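Local coordinates for periplasmic binding protein/LacI transcriptional regulator (Clostridium phytofermentans, PDB 3BRS) that probably binds a sugar in the cleft between its two lobes and hands it to a membrane transporter, as periplasmic binding proteins of this family do, at residues 73-77 with 142-147; 124-128 with 192-196. One frame throughout, in Å; residues are numbered along the deposited sequence.

How the interactions relate
Interaction 1 (73-77 with 142-147) joins the two lobes of the protein, and interaction 2 (124-128 with 192-196) lies inside one of them. Their centres are 24 Å apart and their nearest atoms about 9 Å, so they do not touch. Along the chain the segments alternate, in the order 73-77, 124-128, 142-147, 192-196. The loop 73-77 follows strand 68-71 of the parallel sheet. The other three segments belong to the lobe built round the mixed sheet, whose strands 133-138 and 191-196 are neighbours. Interaction 2 therefore packs a helix on that sheet, while interaction 1 bridges from the lobe to its partner.

Interaction 1: residues 73-77 with 142-147; sequences AADYE and NSKTAM
Tyr76 carries most of this contact and lays its ring against the side chains of Lys144 and Met147, which both lie on the same side of its plane. The ring gets there because CG lies anti to the backbone N (chi1 179°). The aliphatic chain of Lys144 runs past the CD1-CE1 side, and its CD comes to 3.3 Å from Tyr76 CE1, an approach oblique to the ring. Met147 arrives at about a right angle to the tyrosine side chain. Its CE sits over one face, 4.1 Å from the centroid of the Tyr76 ring, a CH-pi contact. Its SD lies obliquely, 3.7 Å from Tyr76 CD2, and makes a Met-aromatic contact. At the backbone, Tyr76 N donates to Asn142 O at 3.0 Å, nearly straight at 167°, from slightly off the carbonyl plane. A bound water adds a second bridge, donating to Ala73 O at 2.8 Å and accepting from Lys144 N at 2.9 Å.

Toward Asn142 and Glu77, both partly exposed, the contact is looser, although Asp75 itself is buried. Asp75 OD2 comes to 3.2 Å from Asn142 CB, with carboxylate and amide planes only 20° apart, but the two groups are not hydrogen-bonded. Asp75 OD1 bonds Lys78 N in its own loop, but the position of that oxygen is less certain. Beyond CE the Lys144 chain bends, and NZ turns away from the ring to a salt bridge with Asp148.

Ser143 is the N-cap of helix 144-157; its OG accepts from Ala146 N at 3.2 Å and also bonds Val140 O. The start of this helix thus meets the loop between strand 68-71 and helix 80-83, with Tyr51 of helix 51-63 against Ala74 and Asp75, at the cleft between the two sheets.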
loop_
_atom_site.group_PDB
_atom_site.type_symbol
_atom_site.label_atom_id
_atom_site.label_comp_id
_atom_site.label_asym_id
_atom_site.label_seq_id
_atom_site.Cartn_x
_atom_site.Cartn_y
_atom_site.Cartn_z
ATOM N N ALA A 73 -5.980 6.916 -2.780
ATOM C CA ALA A 73 -7.287 7.124 -2.125
ATOM C C ALA A 73 -7.220 6.488 -0.756
ATOM O O ALA A 73 -7.054 5.251 -0.590
ATOM C CB ALA A 73 -8.367 6.479 -2.951
ATOM N N ALA A 74 -7.492 7.265 0.270
ATOM C CA ALA A 74 -7.475 6.667 1.635
ATOM C C ALA A 74 -8.539 5.571 1.834
ATOM O O ALA A 74 -8.354 4.640 2.588
ATOM C CB ALA A 74 -7.571 7.748 2.726
ATOM N N ASP A 75 -9.690 5.747 1.223
ATOM C CA ASP A 75 -10.814 4.877 1.468
ATOM C C ASP A 75 -11.430 4.444 0.138
ATOM O O ASP A 75 -11.780 5.280 -0.725
ATOM C CB ASP A 75 -11.892 5.656 2.308
ATOM C CG ASP A 75 -12.872 4.704 2.902
ATOM O OD1 ASP A 75 -13.777 4.342 2.185
ATOM O OD2 ASP A 75 -12.651 4.169 4.001
ATOM N N TYR A 76 -11.618 3.145 -0.008
ATOM C CA TYR A 76 -12.122 2.567 -1.209
ATOM C C TYR A 76 -13.499 3.118 -1.590
ATOM O O TYR A 76 -13.780 3.299 -2.786
ATOM C CB TYR A 76 -12.236 1.062 -0.886
ATOM C CG TYR A 76 -12.781 0.224 -2.034
ATOM C CD1 TYR A 76 -12.083 0.145 -3.242
ATOM C CD2 TYR A 76 -13.920 -0.583 -1.886
ATOM C CE1 TYR A 76 -12.547 -0.631 -4.305
ATOM C CE2 TYR A 76 -14.369 -1.356 -2.931
ATOM C CZ TYR A 76 -13.672 -1.348 -4.140
ATOM O OH TYR A 76 -14.101 -2.121 -5.209
ATOM N N GLU A 77 -14.366 3.368 -0.615
ATOM C CA GLU A 77 -15.718 3.970 -0.896
ATOM C C GLU A 77 -15.923 5.491 -0.635
ATOM O O GLU A 77 -16.740 6.131 -1.299
ATOM C CB GLU A 77 -16.712 3.155 -0.107
ATOM C CG GLU A 77 -16.778 1.702 -0.637
ATOM C CD GLU A 77 -17.477 0.749 0.293
ATOM O OE1 GLU A 77 -17.924 -0.318 -0.183
ATOM O OE2 GLU A 77 -17.563 1.046 1.506
ATOM N N ASN A 142 -10.193 -0.536 5.115
ATOM C CA ASN A 142 -10.994 -0.056 4.011
ATOM C C ASN A 142 -10.253 0.501 2.877
ATOM O O ASN A 142 -10.908 0.966 1.997
ATOM C CB ASN A 142 -11.841 1.074 4.458
ATOM C CG ASN A 142 -13.179 0.692 4.603
ATOM O OD1 ASN A 142 -14.000 0.935 3.692
ATOM N ND2 ASN A 142 -13.463 0.030 5.718
ATOM N N SER A 143 -8.910 0.443 2.848
ATOM C CA SER A 143 -8.215 0.938 1.695
ATOM C C SER A 143 -8.210 -0.167 0.760
ATOM O O SER A 143 -8.116 -1.235 1.196
ATOM C CB SER A 143 -6.751 1.224 1.983
ATOM O OG SER A 143 -6.195 0.048 2.375
ATOM N N LYS A 144 -8.194 0.093 -0.539
ATOM C CA LYS A 144 -8.237 -0.926 -1.526
ATOM C C LYS A 144 -6.963 -1.792 -1.566
ATOM O O LYS A 144 -7.079 -3.064 -1.781
ATOM C CB LYS A 144 -8.503 -0.270 -2.873
ATOM C CG LYS A 144 -8.712 -1.280 -3.937
ATOM C CD LYS A 144 -9.309 -0.615 -5.079
ATOM C CE LYS A 144 -9.812 -1.674 -6.016
ATOM N NZ LYS A 144 -8.622 -2.178 -6.711
ATOM N N THR A 145 -5.798 -1.208 -1.268
ATOM C CA THR A 145 -4.526 -2.037 -1.223
ATOM C C THR A 145 -4.598 -3.076 -0.039
ATOM O O THR A 145 -4.219 -4.242 -0.206
ATOM C CB THR A 145 -3.279 -1.205 -1.069
ATOM O OG1 THR A 145 -3.431 -0.331 0.093
ATOM C CG2 THR A 145 -3.080 -0.425 -2.262
ATOM N N ALA A 146 -5.183 -2.716 1.115
ATOM C CA ALA A 146 -5.343 -3.745 2.210
ATOM C C ALA A 146 -6.261 -4.874 1.794
ATOM O O ALA A 146 -5.980 -6.035 2.075
ATOM C CB ALA A 146 -5.944 -3.147 3.518
ATOM N N MET A 147 -7.426 -4.501 1.223
ATOM C CA MET A 147 -8.409 -5.457 0.739
ATOM C C MET A 147 -7.848 -6.382 -0.263
ATOM O O MET A 147 -8.177 -7.535 -0.222
ATOM C CB MET A 147 -9.651 -4.750 0.125
ATOM C CG MET A 147 -10.217 -3.497 0.935
ATOM S SD MET A 147 -11.645 -2.473 0.305
ATOM C CE MET A 147 -12.483 -3.739 -0.599
HETATM O O HOH W 1 -8.292 2.886 -1.334
#

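Interaction 2: residues 124-128 with 192-196; sequences TKNLV and SVMVG
The last turn of helix 113-127 lies over strand 191-196 with the backbones well apart, Thr124 to Val193 at 7.3 Å and Val128 to Ser192 at 7.6 Å between CA atoms. Side chains fill the gap. Val193 is the centre of the contact and points at the helix, with its two methyls divided among three partners. CG1 is anti to the backbone N (chi1 -169°) and meets Thr124 CG2 at 3.8 Å. CG2 faces the end of the helix, where Val128 CG1 comes to 3.6 Å from Val193 CG2 and Leu127 CB to 3.8 Å from the same methyl. Leu127 crosses Val193 at about a right angle, and its CD1 lies near both valine methyls. Thr124 and Val128 meet Val193 obliquely.

The margins of the contact are lighter. Val195 CG2 approaches Thr124 OG1 at 4.1 Å, and Ser192 OG lies 4.0 Å from Val128 CG1. Thr124 turns its methyl to the strand, while its OG1 bonds back to Ile120 O one turn earlier in the helix. Val128 leaves helical geometry, yet its N still bonds Thr124 O at 3.1 Å. Met194 points to the other face of the sheet, toward Leu184 and Leu185 of helix 174-187.

Val221 of strand 219-224 and Ile134 of strand 133-138 extend the same apolar layer to the neighbouring strands. The helix therefore packs on the sheet of this alpha/beta lobe through branched side chains. All the contacts between the two segments are van der Waals in kind, so the fit rests on shape and burial. The Thr124 hydroxyl is served within its own helix, and Ser192 OG bonds Lys133 O weakly, so neither relies on a partner across the contact.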
loop_
_atom_site.group_PDB
_atom_site.type_symbol
_atom_site.label_atom_id
_atom_site.label_comp_id
_atom_site.label_asym_id
_atom_site.label_seq_id
_atom_site.Cartn_x
_atom_site.Cartn_y
_atom_site.Cartn_z
ATOM N N THR A 124 3.333 -18.942 2.405
ATOM C CA THR A 124 2.791 -19.241 3.719
ATOM C C THR A 124 2.195 -20.640 3.734
ATOM O O THR A 124 2.378 -21.377 4.707
ATOM C CB THR A 124 1.753 -18.199 4.216
ATOM O OG1 THR A 124 2.281 -16.857 4.134
ATOM C CG2 THR A 124 1.452 -18.452 5.673
ATOM N N LYS A 125 1.497 -21.026 2.663
ATOM C CA LYS A 125 0.982 -22.419 2.527
ATOM C C LYS A 125 2.112 -23.394 2.643
ATOM O O LYS A 125 1.978 -24.387 3.331
ATOM C CB LYS A 125 0.320 -22.580 1.161
ATOM C CG LYS A 125 -0.504 -23.850 0.938
ATOM C CD LYS A 125 -1.191 -23.680 -0.381
ATOM C CE LYS A 125 -2.213 -24.771 -0.683
ATOM N NZ LYS A 125 -2.542 -24.744 -2.165
ATOM N N ASN A 126 3.245 -23.145 2.010
ATOM C CA ASN A 126 4.324 -24.104 2.170
ATOM C C ASN A 126 4.874 -24.132 3.627
ATOM O O ASN A 126 5.228 -25.194 4.139
ATOM C CB ASN A 126 5.408 -23.786 1.188
ATOM C CG ASN A 126 6.517 -24.816 1.181
ATOM O OD1 ASN A 126 6.288 -26.025 1.058
ATOM N ND2 ASN A 126 7.737 -24.341 1.267
ATOM N N LEU A 127 4.919 -22.983 4.314
ATOM C CA LEU A 127 5.414 -22.999 5.715
ATOM C C LEU A 127 4.559 -23.789 6.719
ATOM O O LEU A 127 5.077 -24.449 7.616
ATOM C CB LEU A 127 5.646 -21.578 6.236
ATOM C CG LEU A 127 6.693 -20.771 5.487
ATOM C CD1 LEU A 127 6.609 -19.351 5.959
ATOM C CD2 LEU A 127 8.089 -21.358 5.685
ATOM N N VAL A 128 3.250 -23.739 6.560
ATOM C CA VAL A 128 2.335 -24.492 7.436
ATOM C C VAL A 128 1.886 -25.875 6.818
ATOM O O VAL A 128 0.839 -26.437 7.206
ATOM C CB VAL A 128 1.125 -23.619 7.884
ATOM C CG1 VAL A 128 1.602 -22.289 8.370
ATOM C CG2 VAL A 128 0.261 -23.397 6.764
ATOM N N SER A 192 2.603 -20.130 13.964
ATOM C CA SER A 192 3.983 -20.384 13.662
ATOM C C SER A 192 4.423 -19.473 12.501
ATOM O O SER A 192 5.591 -19.524 12.089
ATOM C CB SER A 192 4.088 -21.817 13.157
ATOM O OG SER A 192 3.288 -21.933 11.971
ATOM N N VAL A 193 3.476 -18.707 11.936
ATOM C CA VAL A 193 3.739 -17.767 10.830
ATOM C C VAL A 193 2.886 -16.543 11.075
ATOM O O VAL A 193 1.661 -16.645 11.177
ATOM C CB VAL A 193 3.372 -18.305 9.387
ATOM C CG1 VAL A 193 3.943 -17.370 8.342
ATOM C CG2 VAL A 193 3.971 -19.671 9.052
ATOM N N MET A 194 3.548 -15.403 11.193
ATOM C CA MET A 194 2.911 -14.115 11.101
ATOM C C MET A 194 2.996 -13.442 9.708
ATOM O O MET A 194 4.048 -13.459 9.002
ATOM C CB MET A 194 3.456 -13.184 12.211
ATOM C CG MET A 194 3.024 -13.667 13.595
ATOM S SD MET A 194 1.272 -13.188 14.107
ATOM C CE MET A 194 1.026 -11.577 13.476
ATOM N N VAL A 195 1.870 -12.857 9.280
ATOM C CA VAL A 195 1.894 -12.095 7.983
ATOM C C VAL A 195 1.683 -10.610 8.206
ATOM O O VAL A 195 0.688 -10.203 8.814
ATOM C CB VAL A 195 0.822 -12.645 7.031
ATOM C CG1 VAL A 195 0.943 -12.028 5.661
ATOM C CG2 VAL A 195 0.956 -14.150 6.940
ATOM N N GLY A 196 2.591 -9.768 7.745
ATOM C CA GLY A 196 2.359 -8.285 7.794
ATOM C C GLY A 196 2.098 -7.828 6.375
ATOM O O GLY A 196 2.910 -8.068 5.466
#